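Local coordinates for protein beta-N-acetylhexosaminidase (Thermotoga neapolitana, PDB 5BZA) that probably hydrolyses terminal non-reducing N-acetyl-D-hexosamine residues from N-acetyl-beta-D-hexosaminides, as a glycoside hydrolase of family 3, at residues B[407-418]-B[435-443]; B[136-147]-B[192-202]. All coordinates share one frame; numbering follows the deposited sequence.

Contact 1 (B[407-418]-B[435-443]); sequences ASKNEQVLQAHL and DAKFFPGRS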
loop_
_atom_site.group_PDB
_atom_site.type_symbol
_atom_site.label_atom_id
_atom_site.label_comp_id
_atom_site.label_asym_id
_atom_site.label_seq_id
_atom_site.Cartn_x
_atom_site.Cartn_y
_atom_site.Cartn_z
ATOM N N ALA B 407 28.529 -8.373 -13.940
ATOM C CA ALA B 407 29.795 -8.001 -14.552
ATOM C C ALA B 407 30.559 -9.262 -14.968
ATOM O O ALA B 407 31.464 -9.211 -15.801
ATOM C CB ALA B 407 30.626 -7.147 -13.591
ATOM N N SER B 408 30.171 -10.393 -14.384
ATOM C CA SER B 408 30.895 -11.653 -14.531
ATOM C C SER B 408 30.379 -12.544 -15.655
ATOM O O SER B 408 30.761 -13.714 -15.725
ATOM C CB SER B 408 30.849 -12.425 -13.211
ATOM O OG SER B 408 31.527 -11.705 -12.196
ATOM N N LYS B 409 29.524 -12.007 -16.530
ATOM C CA LYS B 409 28.874 -12.851 -17.534
ATOM C C LYS B 409 29.941 -13.516 -18.407
ATOM O O LYS B 409 29.939 -14.733 -18.636
ATOM C CB LYS B 409 27.956 -12.034 -18.440
ATOM C CG LYS B 409 27.332 -12.857 -19.549
ATOM C CD LYS B 409 26.562 -11.994 -20.531
ATOM C CE LYS B 409 26.047 -12.841 -21.708
ATOM N NZ LYS B 409 25.271 -12.031 -22.696
ATOM N N ASN B 410 30.863 -12.683 -18.871
ATOM C CA ASN B 410 31.974 -13.108 -19.688
ATOM C C ASN B 410 33.095 -12.084 -19.532
ATOM O O ASN B 410 32.963 -11.126 -18.768
ATOM C CB ASN B 410 31.533 -13.265 -21.151
ATOM C CG ASN B 410 31.068 -11.950 -21.784
ATOM O OD1 ASN B 410 31.715 -10.910 -21.646
ATOM N ND2 ASN B 410 29.934 -12.000 -22.477
ATOM N N GLU B 411 34.164 -12.238 -20.296
ATOM C CA GLU B 411 35.321 -11.370 -20.127
ATOM C C GLU B 411 35.097 -10.046 -20.823
ATOM O O GLU B 411 35.660 -9.021 -20.442
ATOM C CB GLU B 411 36.578 -12.038 -20.670
ATOM C CG GLU B 411 37.256 -12.882 -19.659
ATOM C CD GLU B 411 37.795 -12.047 -18.522
ATOM O OE1 GLU B 411 38.577 -11.105 -18.799
ATOM O OE2 GLU B 411 37.436 -12.335 -17.356
ATOM N N GLN B 412 34.233 -10.078 -21.823
ATOM C CA GLN B 412 34.035 -8.938 -22.680
ATOM C C GLN B 412 33.236 -7.864 -21.916
ATOM O O GLN B 412 33.571 -6.663 -21.949
ATOM C CB GLN B 412 33.289 -9.408 -23.929
ATOM C CG GLN B 412 32.769 -8.327 -24.884
ATOM C CD GLN B 412 32.127 -8.972 -26.094
ATOM O OE1 GLN B 412 32.278 -10.179 -26.296
ATOM N NE2 GLN B 412 31.382 -8.191 -26.884
ATOM N N VAL B 413 32.231 -8.324 -21.171
ATOM C CA VAL B 413 31.477 -7.483 -20.248
ATOM C C VAL B 413 32.350 -6.918 -19.136
ATOM O O VAL B 413 32.344 -5.698 -18.849
ATOM C CB VAL B 413 30.312 -8.280 -19.618
ATOM C CG1 VAL B 413 29.824 -7.600 -18.333
ATOM C CG2 VAL B 413 29.183 -8.475 -20.636
ATOM N N LEU B 414 33.141 -7.789 -18.535
ATOM C CA LEU B 414 33.866 -7.376 -17.358
ATOM C C LEU B 414 34.905 -6.362 -17.789
ATOM O O LEU B 414 35.267 -5.446 -17.030
ATOM C CB LEU B 414 34.521 -8.569 -16.656
ATOM C CG LEU B 414 35.656 -8.233 -15.676
ATOM C CD1 LEU B 414 35.146 -7.544 -14.402
ATOM C CD2 LEU B 414 36.440 -9.465 -15.325
ATOM N N GLN B 415 35.357 -6.492 -19.027
ATOM C CA GLN B 415 36.390 -5.596 -19.470
ATOM C C GLN B 415 35.730 -4.319 -19.969
ATOM O O GLN B 415 36.343 -3.245 -19.934
ATOM C CB GLN B 415 37.236 -6.251 -20.571
ATOM C CG GLN B 415 38.071 -7.430 -20.073
ATOM C CD GLN B 415 39.081 -7.059 -19.009
ATOM O OE1 GLN B 415 39.641 -5.952 -19.012
ATOM N NE2 GLN B 415 39.325 -7.988 -18.082
ATOM N N ALA B 416 34.452 -4.395 -20.327
ATOM C CA ALA B 416 33.729 -3.149 -20.614
ATOM C C ALA B 416 33.709 -2.305 -19.333
ATOM O O ALA B 416 34.130 -1.139 -19.336
ATOM C CB ALA B 416 32.317 -3.429 -21.107
ATOM N N HIS B 417 33.349 -2.944 -18.222
ATOM C CA HIS B 417 33.353 -2.263 -16.927
ATOM C C HIS B 417 34.739 -1.819 -16.448
ATOM O O HIS B 417 34.879 -0.711 -15.912
ATOM C CB HIS B 417 32.711 -3.148 -15.865
ATOM C CG HIS B 417 31.227 -3.246 -15.991
ATOM N ND1 HIS B 417 30.378 -2.218 -15.623
ATOM C CD2 HIS B 417 30.433 -4.246 -16.441
ATOM C CE1 HIS B 417 29.128 -2.584 -15.844
ATOM N NE2 HIS B 417 29.132 -3.811 -16.338
ATOM N N LEU B 418 35.759 -2.647 -16.662
ATOM C CA LEU B 418 37.107 -2.343 -16.154
ATOM C C LEU B 418 37.861 -1.295 -16.988
ATOM O O LEU B 418 38.812 -0.664 -16.496
ATOM C CB LEU B 418 37.943 -3.621 -16.080
ATOM C CG LEU B 418 37.514 -4.558 -14.956
ATOM C CD1 LEU B 418 38.198 -5.891 -15.147
ATOM C CD2 LEU B 418 37.828 -3.958 -13.591
ATOM N N ASP B 435 30.394 -10.028 -7.797
ATOM C CA ASP B 435 31.103 -9.216 -8.785
ATOM C C ASP B 435 32.152 -8.348 -8.105
ATOM O O ASP B 435 33.151 -8.003 -8.721
ATOM C CB ASP B 435 30.153 -8.286 -9.569
ATOM C CG ASP B 435 29.046 -9.030 -10.317
ATOM O OD1 ASP B 435 29.249 -10.197 -10.725
ATOM O OD2 ASP B 435 27.972 -8.411 -10.529
ATOM N N ALA B 436 31.985 -8.079 -6.813
ATOM C CA ALA B 436 32.949 -7.211 -6.146
ATOM C C ALA B 436 34.386 -7.727 -6.254
ATOM O O ALA B 436 35.318 -6.920 -6.399
ATOM C CB ALA B 436 32.570 -7.013 -4.677
ATOM N N LYS B 437 34.569 -9.054 -6.232
ATOM C CA LYS B 437 35.922 -9.631 -6.355
ATOM C C LYS B 437 36.649 -9.134 -7.613
ATOM O O LYS B 437 37.867 -9.014 -7.615
ATOM C CB LYS B 437 35.901 -11.161 -6.283
ATOM C CG LYS B 437 35.463 -11.909 -7.528
ATOM C CD LYS B 437 35.407 -13.429 -7.258
ATOM C CE LYS B 437 34.957 -13.736 -5.816
ATOM N NZ LYS B 437 34.569 -15.163 -5.586
ATOM N N PHE B 438 35.896 -8.899 -8.687
ATOM C CA PHE B 438 36.451 -8.554 -9.991
ATOM C C PHE B 438 36.799 -7.070 -10.180
ATOM O O PHE B 438 37.023 -6.628 -11.305
ATOM C CB PHE B 438 35.482 -9.002 -11.096
ATOM C CG PHE B 438 35.179 -10.477 -11.057
ATOM C CD1 PHE B 438 36.067 -11.392 -11.624
ATOM C CD2 PHE B 438 34.013 -10.960 -10.461
ATOM C CE1 PHE B 438 35.807 -12.757 -11.593
ATOM C CE2 PHE B 438 33.750 -12.334 -10.423
ATOM C CZ PHE B 438 34.644 -13.227 -10.990
ATOM N N PHE B 439 36.876 -6.316 -9.083
ATOM C CA PHE B 439 37.254 -4.896 -9.144
ATOM C C PHE B 439 38.314 -4.548 -8.092
ATOM O O PHE B 439 38.095 -3.679 -7.223
ATOM C CB PHE B 439 36.023 -3.989 -8.981
ATOM C CG PHE B 439 35.004 -4.154 -10.068
ATOM C CD1 PHE B 439 34.043 -5.151 -9.995
ATOM C CD2 PHE B 439 35.042 -3.353 -11.198
ATOM C CE1 PHE B 439 33.112 -5.309 -11.010
ATOM C CE2 PHE B 439 34.128 -3.505 -12.208
ATOM C CZ PHE B 439 33.156 -4.487 -12.120
ATOM N N PRO B 440 39.474 -5.232 -8.154
ATOM C CA PRO B 440 40.497 -4.952 -7.141
ATOM C C PRO B 440 41.083 -3.566 -7.361
ATOM O O PRO B 440 41.179 -3.124 -8.508
ATOM C CB PRO B 440 41.547 -6.050 -7.378
ATOM C CG PRO B 440 41.372 -6.438 -8.796
ATOM C CD PRO B 440 39.904 -6.275 -9.107
ATOM N N GLY B 441 41.514 -2.917 -6.292
ATOM C CA GLY B 441 42.022 -1.559 -6.353
ATOM C C GLY B 441 41.031 -0.497 -6.844
ATOM O O GLY B 441 41.374 0.672 -6.949
ATOM N N ARG B 442 39.799 -0.884 -7.140
ATOM C CA ARG B 442 38.839 0.085 -7.640
ATOM C C ARG B 442 38.018 0.654 -6.490
ATOM O O ARG B 442 37.893 0.022 -5.433
ATOM C CB ARG B 442 37.922 -0.555 -8.648
ATOM C CG ARG B 442 38.629 -1.204 -9.813
ATOM C CD ARG B 442 39.216 -0.257 -10.843
ATOM N NE ARG B 442 39.743 -1.035 -11.980
ATOM C CZ ARG B 442 39.746 -0.597 -13.240
ATOM N NH1 ARG B 442 39.239 0.616 -13.507
ATOM N NH2 ARG B 442 40.229 -1.362 -14.227
ATOM N N SER B 443 37.464 1.848 -6.698
ATOM C CA SER B 443 36.480 2.403 -5.768
ATOM C C SER B 443 35.160 1.664 -5.887
ATOM O O SER B 443 34.479 1.697 -6.924
ATOM C CB SER B 443 36.295 3.885 -6.026
ATOM O OG SER B 443 37.390 4.578 -5.476
#
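Leu-414 turns its CG away from the backbone N (chi1 162°) and so sends CD1 into Phe-438, whereas Leu-418, with CG beside its own N (chi1 -72°), carries CD2 across to Phe-439 and Arg-442. Leu-414 CD1 stops 3.6 Å from Phe-438 CB, the two side chains crossing nearly at right angles. Leu-418 CD2 lies 3.7 Å from Phe-439 CD2 and also rests over one face of the Arg-442 guanidinium; a branched, flexible leucine suits a place shared by a ring and a flat cation. The Phe-439 ring is met at its edge by His-417 CB, in plane and 3.9 Å from Phe-439 CE2, and by Ala-407, small enough to fit, which brings CB near the same plane. Tyr-427 of strand 425-429 meets the Phe-439 ring, and Asp-402 holds the His-417 ring by a hydrogen bond, so helix 411-418 and the loop before strand 443-446 pack together against the mixed sheet of the C-terminal domain. At the two ends the contact turns polar. Ser-408 OG donates to Asp-435 OD1 at 3.1 Å, reaching the anti side 30° out of the carboxylate plane, and Ala-407 N adds a weak bond to Asp-435 OD2. Arg-442 NH2 reaches Leu-418 O at 2.8 Å, on a lone pair in the carbonyl plane; Arg-442 NH1 also bonds Leu-420 O. Arg-442 thus places its cation beside the last carbonyl of helix 411-418, where the helix dipole would probably favour a positive charge.

Contact 2 (B[136-147]-B[192-202]); sequences PEVVASHGMEAC and LPFRRIFQSRV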
loop_
_atom_site.group_PDB
_atom_site.type_symbol
_atom_site.label_atom_id
_atom_site.label_comp_id
_atom_site.label_asym_id
_atom_site.label_seq_id
_atom_site.Cartn_x
_atom_site.Cartn_y
_atom_site.Cartn_z
ATOM N N PRO B 136 -27.932 15.383 8.661
ATOM C CA PRO B 136 -27.025 15.401 9.830
ATOM C C PRO B 136 -26.982 14.071 10.593
ATOM O O PRO B 136 -25.948 13.732 11.175
ATOM C CB PRO B 136 -27.606 16.518 10.724
ATOM C CG PRO B 136 -28.361 17.427 9.757
ATOM C CD PRO B 136 -28.930 16.486 8.712
ATOM N N GLU B 137 -28.085 13.335 10.623
ATOM C CA GLU B 137 -28.071 12.100 11.376
ATOM C C GLU B 137 -27.221 11.015 10.668
ATOM O O GLU B 137 -26.522 10.216 11.320
ATOM C CB GLU B 137 -29.483 11.615 11.646
ATOM C CG GLU B 137 -29.776 11.709 13.111
ATOM C CD GLU B 137 -28.946 10.711 13.940
ATOM O OE1 GLU B 137 -28.408 9.710 13.397
ATOM O OE2 GLU B 137 -28.801 10.960 15.155
ATOM N N VAL B 138 -27.306 10.994 9.340
ATOM C CA VAL B 138 -26.527 10.065 8.535
ATOM C C VAL B 138 -25.046 10.365 8.705
ATOM O O VAL B 138 -24.208 9.441 8.890
ATOM C CB VAL B 138 -26.938 10.156 7.029
ATOM C CG1 VAL B 138 -25.999 9.300 6.123
ATOM C CG2 VAL B 138 -28.380 9.685 6.866
ATOM N N VAL B 139 -24.715 11.652 8.632
ATOM C CA VAL B 139 -23.333 12.109 8.831
ATOM C C VAL B 139 -22.870 11.761 10.244
ATOM O O VAL B 139 -21.725 11.332 10.462
ATOM C CB VAL B 139 -23.198 13.642 8.569
ATOM C CG1 VAL B 139 -21.804 14.211 8.939
ATOM C CG2 VAL B 139 -23.530 13.961 7.147
ATOM N N ALA B 140 -23.754 11.926 11.216
ATOM C CA ALA B 140 -23.386 11.626 12.594
ATOM C C ALA B 140 -23.070 10.138 12.807
ATOM O O ALA B 140 -22.101 9.831 13.493
ATOM C CB ALA B 140 -24.488 12.093 13.572
ATOM N N SER B 141 -23.897 9.229 12.280
ATOM C CA SER B 141 -23.669 7.806 12.555
ATOM C C SER B 141 -22.424 7.312 11.784
ATOM O O SER B 141 -21.585 6.584 12.332
ATOM C CB SER B 141 -24.909 6.938 12.239
ATOM O OG SER B 141 -25.241 6.861 10.862
ATOM N N HIS B 142 -22.269 7.764 10.547
ATOM C CA HIS B 142 -21.108 7.370 9.755
ATOM C C HIS B 142 -19.811 7.971 10.317
ATOM O O HIS B 142 -18.755 7.336 10.279
ATOM C CB HIS B 142 -21.295 7.767 8.303
ATOM C CG HIS B 142 -22.301 6.926 7.588
ATOM N ND1 HIS B 142 -23.666 7.077 7.767
ATOM C CD2 HIS B 142 -22.149 5.894 6.725
ATOM C CE1 HIS B 142 -24.303 6.210 7.003
ATOM N NE2 HIS B 142 -23.404 5.469 6.370
ATOM N N GLY B 143 -19.895 9.188 10.824
ATOM C CA GLY B 143 -18.760 9.836 11.467
ATOM C C GLY B 143 -18.337 9.158 12.756
ATOM O O GLY B 143 -17.115 9.043 13.050
ATOM N N MET B 144 -19.328 8.732 13.552
ATOM C CA MET B 144 -19.012 7.989 14.764
ATOM C C MET B 144 -18.352 6.642 14.423
ATOM O O MET B 144 -17.382 6.235 15.055
ATOM C CB MET B 144 -20.262 7.760 15.604
ATOM C CG MET B 144 -19.988 7.234 16.992
ATOM S SD MET B 144 -19.193 8.359 18.167
ATOM C CE MET B 144 -17.507 7.735 18.106
ATOM N N GLU B 145 -18.913 5.945 13.452
ATOM C CA GLU B 145 -18.328 4.704 13.003
ATOM C C GLU B 145 -16.910 4.930 12.544
ATOM O O GLU B 145 -16.021 4.122 12.852
ATOM C CB GLU B 145 -19.144 4.088 11.891
ATOM C CG GLU B 145 -20.332 3.252 12.379
ATOM C CD GLU B 145 -19.886 1.902 12.965
ATOM O OE1 GLU B 145 -18.670 1.573 12.888
ATOM O OE2 GLU B 145 -20.751 1.132 13.435
ATOM N N ALA B 146 -16.682 6.027 11.827
ATOM C CA ALA B 146 -15.354 6.295 11.322
ATOM C C ALA B 146 -14.370 6.496 12.446
ATOM O O ALA B 146 -13.256 5.935 12.435
ATOM C CB ALA B 146 -15.362 7.495 10.407
ATOM N N CYS B 147 -14.757 7.304 13.418
ATOM C CA CYS B 147 -13.852 7.564 14.539
ATOM C C CYS B 147 -13.536 6.302 15.337
ATOM O O CYS B 147 -12.388 6.113 15.761
ATOM C CB CYS B 147 -14.446 8.639 15.468
ATOM S SG CYS B 147 -14.347 10.272 14.706
ATOM N N LEU B 192 -24.259 18.569 14.753
ATOM C CA LEU B 192 -24.807 17.315 15.276
ATOM C C LEU B 192 -23.774 16.142 15.210
ATOM O O LEU B 192 -23.604 15.401 16.200
ATOM C CB LEU B 192 -26.092 16.937 14.517
ATOM C CG LEU B 192 -26.744 15.618 14.948
ATOM C CD1 LEU B 192 -27.326 15.719 16.362
ATOM C CD2 LEU B 192 -27.782 15.075 13.954
ATOM N N PRO B 193 -23.071 15.986 14.067
ATOM C CA PRO B 193 -22.093 14.893 14.025
ATOM C C PRO B 193 -20.910 15.148 14.975
ATOM O O PRO B 193 -20.407 14.186 15.605
ATOM C CB PRO B 193 -21.649 14.867 12.547
ATOM C CG PRO B 193 -22.084 16.139 11.968
ATOM C CD PRO B 193 -23.238 16.620 12.739
ATOM N N PHE B 194 -20.476 16.410 15.100
ATOM C CA PHE B 194 -19.459 16.751 16.114
ATOM C C PHE B 194 -19.896 16.377 17.556
ATOM O O PHE B 194 -19.101 15.830 18.350
ATOM C CB PHE B 194 -19.065 18.223 16.025
ATOM C CG PHE B 194 -18.313 18.588 14.752
ATOM C CD1 PHE B 194 -19.001 18.934 13.587
ATOM C CD2 PHE B 194 -16.927 18.625 14.733
ATOM C CE1 PHE B 194 -18.310 19.270 12.416
ATOM C CE2 PHE B 194 -16.232 18.967 13.566
ATOM C CZ PHE B 194 -16.939 19.296 12.404
ATOM N N ARG B 195 -21.147 16.712 17.886
ATOM C CA ARG B 195 -21.746 16.396 19.172
ATOM C C ARG B 195 -21.764 14.879 19.400
ATOM O O ARG B 195 -21.531 14.390 20.521
ATOM C CB ARG B 195 -23.161 16.995 19.253
ATOM C CG ARG B 195 -23.160 18.537 19.366
ATOM C CD ARG B 195 -24.521 19.231 19.050
ATOM N NE ARG B 195 -25.608 18.737 19.879
ATOM C CZ ARG B 195 -26.871 18.630 19.468
ATOM N NH1 ARG B 195 -27.220 19.015 18.234
ATOM N NH2 ARG B 195 -27.796 18.149 20.295
ATOM N N ARG B 196 -22.060 14.142 18.344
ATOM C CA ARG B 196 -22.094 12.682 18.410
ATOM C C ARG B 196 -20.732 12.125 18.826
ATOM O O ARG B 196 -20.640 11.200 19.681
ATOM C CB ARG B 196 -22.528 12.078 17.062
ATOM C CG ARG B 196 -22.712 10.513 17.079
ATOM C CD ARG B 196 -23.860 10.059 17.995
ATOM N NE ARG B 196 -25.096 10.813 17.736
ATOM C CZ ARG B 196 -25.957 10.575 16.747
ATOM N NH1 ARG B 196 -25.752 9.555 15.911
ATOM N NH2 ARG B 196 -27.041 11.353 16.619
ATOM N N ILE B 197 -19.676 12.676 18.237
ATOM C CA ILE B 197 -18.344 12.215 18.612
ATOM C C ILE B 197 -18.037 12.606 20.082
ATOM O O ILE B 197 -17.488 11.778 20.858
ATOM C CB ILE B 197 -17.205 12.769 17.685
ATOM C CG1 ILE B 197 -17.500 12.542 16.178
ATOM C CG2 ILE B 197 -15.831 12.266 18.160
ATOM C CD1 ILE B 197 -18.076 11.199 15.846
ATOM N N PHE B 198 -18.385 13.841 20.471
ATOM C CA PHE B 198 -18.035 14.310 21.841
ATOM C C PHE B 198 -18.753 13.560 22.970
ATOM O O PHE B 198 -18.253 13.508 24.086
ATOM C CB PHE B 198 -18.283 15.818 22.002
ATOM C CG PHE B 198 -17.517 16.646 21.031
ATOM C CD1 PHE B 198 -16.226 16.254 20.647
ATOM C CD2 PHE B 198 -18.064 17.812 20.497
ATOM C CE1 PHE B 198 -15.472 17.034 19.740
ATOM C CE2 PHE B 198 -17.345 18.582 19.573
ATOM C CZ PHE B 198 -16.051 18.191 19.183
ATOM N N GLN B 199 -19.923 12.999 22.669
ATOM C CA GLN B 199 -20.674 12.225 23.649
ATOM C C GLN B 199 -20.142 10.797 23.793
ATOM O O GLN B 199 -20.567 10.096 24.723
ATOM C CB GLN B 199 -22.157 12.199 23.282
ATOM C CG GLN B 199 -22.844 13.492 23.672
ATOM C CD GLN B 199 -24.289 13.561 23.228
ATOM O OE1 GLN B 199 -24.732 12.793 22.357
ATOM N NE2 GLN B 199 -25.015 14.543 23.758
ATOM N N SER B 200 -19.316 10.328 22.836
ATOM C CA SER B 200 -18.682 8.998 22.942
ATOM C C SER B 200 -17.460 9.047 23.836
ATOM O O SER B 200 -17.078 10.099 24.332
ATOM C CB SER B 200 -18.250 8.466 21.556
ATOM O OG SER B 200 -17.045 9.115 21.081
ATOM N N ARG B 201 -16.799 7.907 23.994
ATOM C CA ARG B 201 -15.504 7.872 24.684
ATOM C C ARG B 201 -14.323 7.666 23.720
ATOM O O ARG B 201 -13.227 7.388 24.189
ATOM C CB ARG B 201 -15.469 6.758 25.755
ATOM C CG ARG B 201 -16.421 6.928 26.961
ATOM C CD ARG B 201 -15.976 8.076 27.886
ATOM N NE ARG B 201 -14.643 7.862 28.467
ATOM C CZ ARG B 201 -14.064 8.657 29.375
ATOM N NH1 ARG B 201 -14.671 9.771 29.794
ATOM N NH2 ARG B 201 -12.848 8.370 29.847
ATOM N N VAL B 202 -14.510 7.880 22.409
ATOM C CA VAL B 202 -13.371 7.834 21.502
ATOM C C VAL B 202 -12.535 9.088 21.679
ATOM O O VAL B 202 -13.061 10.212 21.669
ATOM C CB VAL B 202 -13.774 7.743 20.003
ATOM C CG1 VAL B 202 -12.525 7.753 19.111
ATOM C CG2 VAL B 202 -14.554 6.494 19.725
HETATM O O HOH W 1 -19.982 11.904 13.512
#
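Helices 136-147 and 192-198 run in roughly the same direction, crossing at -35° with their axes 8.1 Å apart at closest, and Ala-140 and Pro-193 approach to 3.8 Å between CA atoms. Ala-140, with a single methyl, suits this close approach; beside Gly-143, Ile-197 CD1 packs 3.5 Å from Met-144 CA. Pro-193 presses its ring on Val-139, Pro-193 CG lying 3.6 Å from Val-139 CG1, and Leu-192 CD2 covers Pro-136 CB. Both helices belong to the TIM-barrel domain and pack outside its parallel sheet, where Cys-147 and Phe-194 reach Ile-159 of strand 156-162. Arg-196 is a knob among Glu-137, Ala-140, Ser-141 and Met-144; bends at chi2 and chi3 fold it back, and Ala-140 CB sits over one face of its guanidinium. Glu-137 OE2 forms a salt bridge to Arg-196 NH2 at the guanidinium edge, the two planes 30° apart, though the modelled separation is doubtfully short. A water donates to Ala-140 O and to Pro-193 O, linking the backbones. Met-144, long and pliable, lays CE 3.6 Å from Val-202 CG2, beside an ST turn in which Ser-200 OG accepts from Val-202 N.

How the contacts relate
Contacts 1 and 2 lie on opposite sides of the chain's centre, their centres 65 Å apart, and share no element: 407-418/435-443 belongs to the C-terminal domain with its mixed sheet, 136-147/192-202 to the TIM barrel. Each is partly buried, mixing buried apolar groups with partly exposed ones. Contact 1 sets a helix against a loop and relies on two phenylalanines and on polar bonds at its ends, one between side chains and one from arginine to a carbonyl. Contact 2 joins two helices, with a close backbone approach at an alanine, and has aliphatic and sulfur-bearing side chains in place of aromatic ones. Arginine serves both, meeting a main-chain carbonyl in the first and a carboxylate in the second.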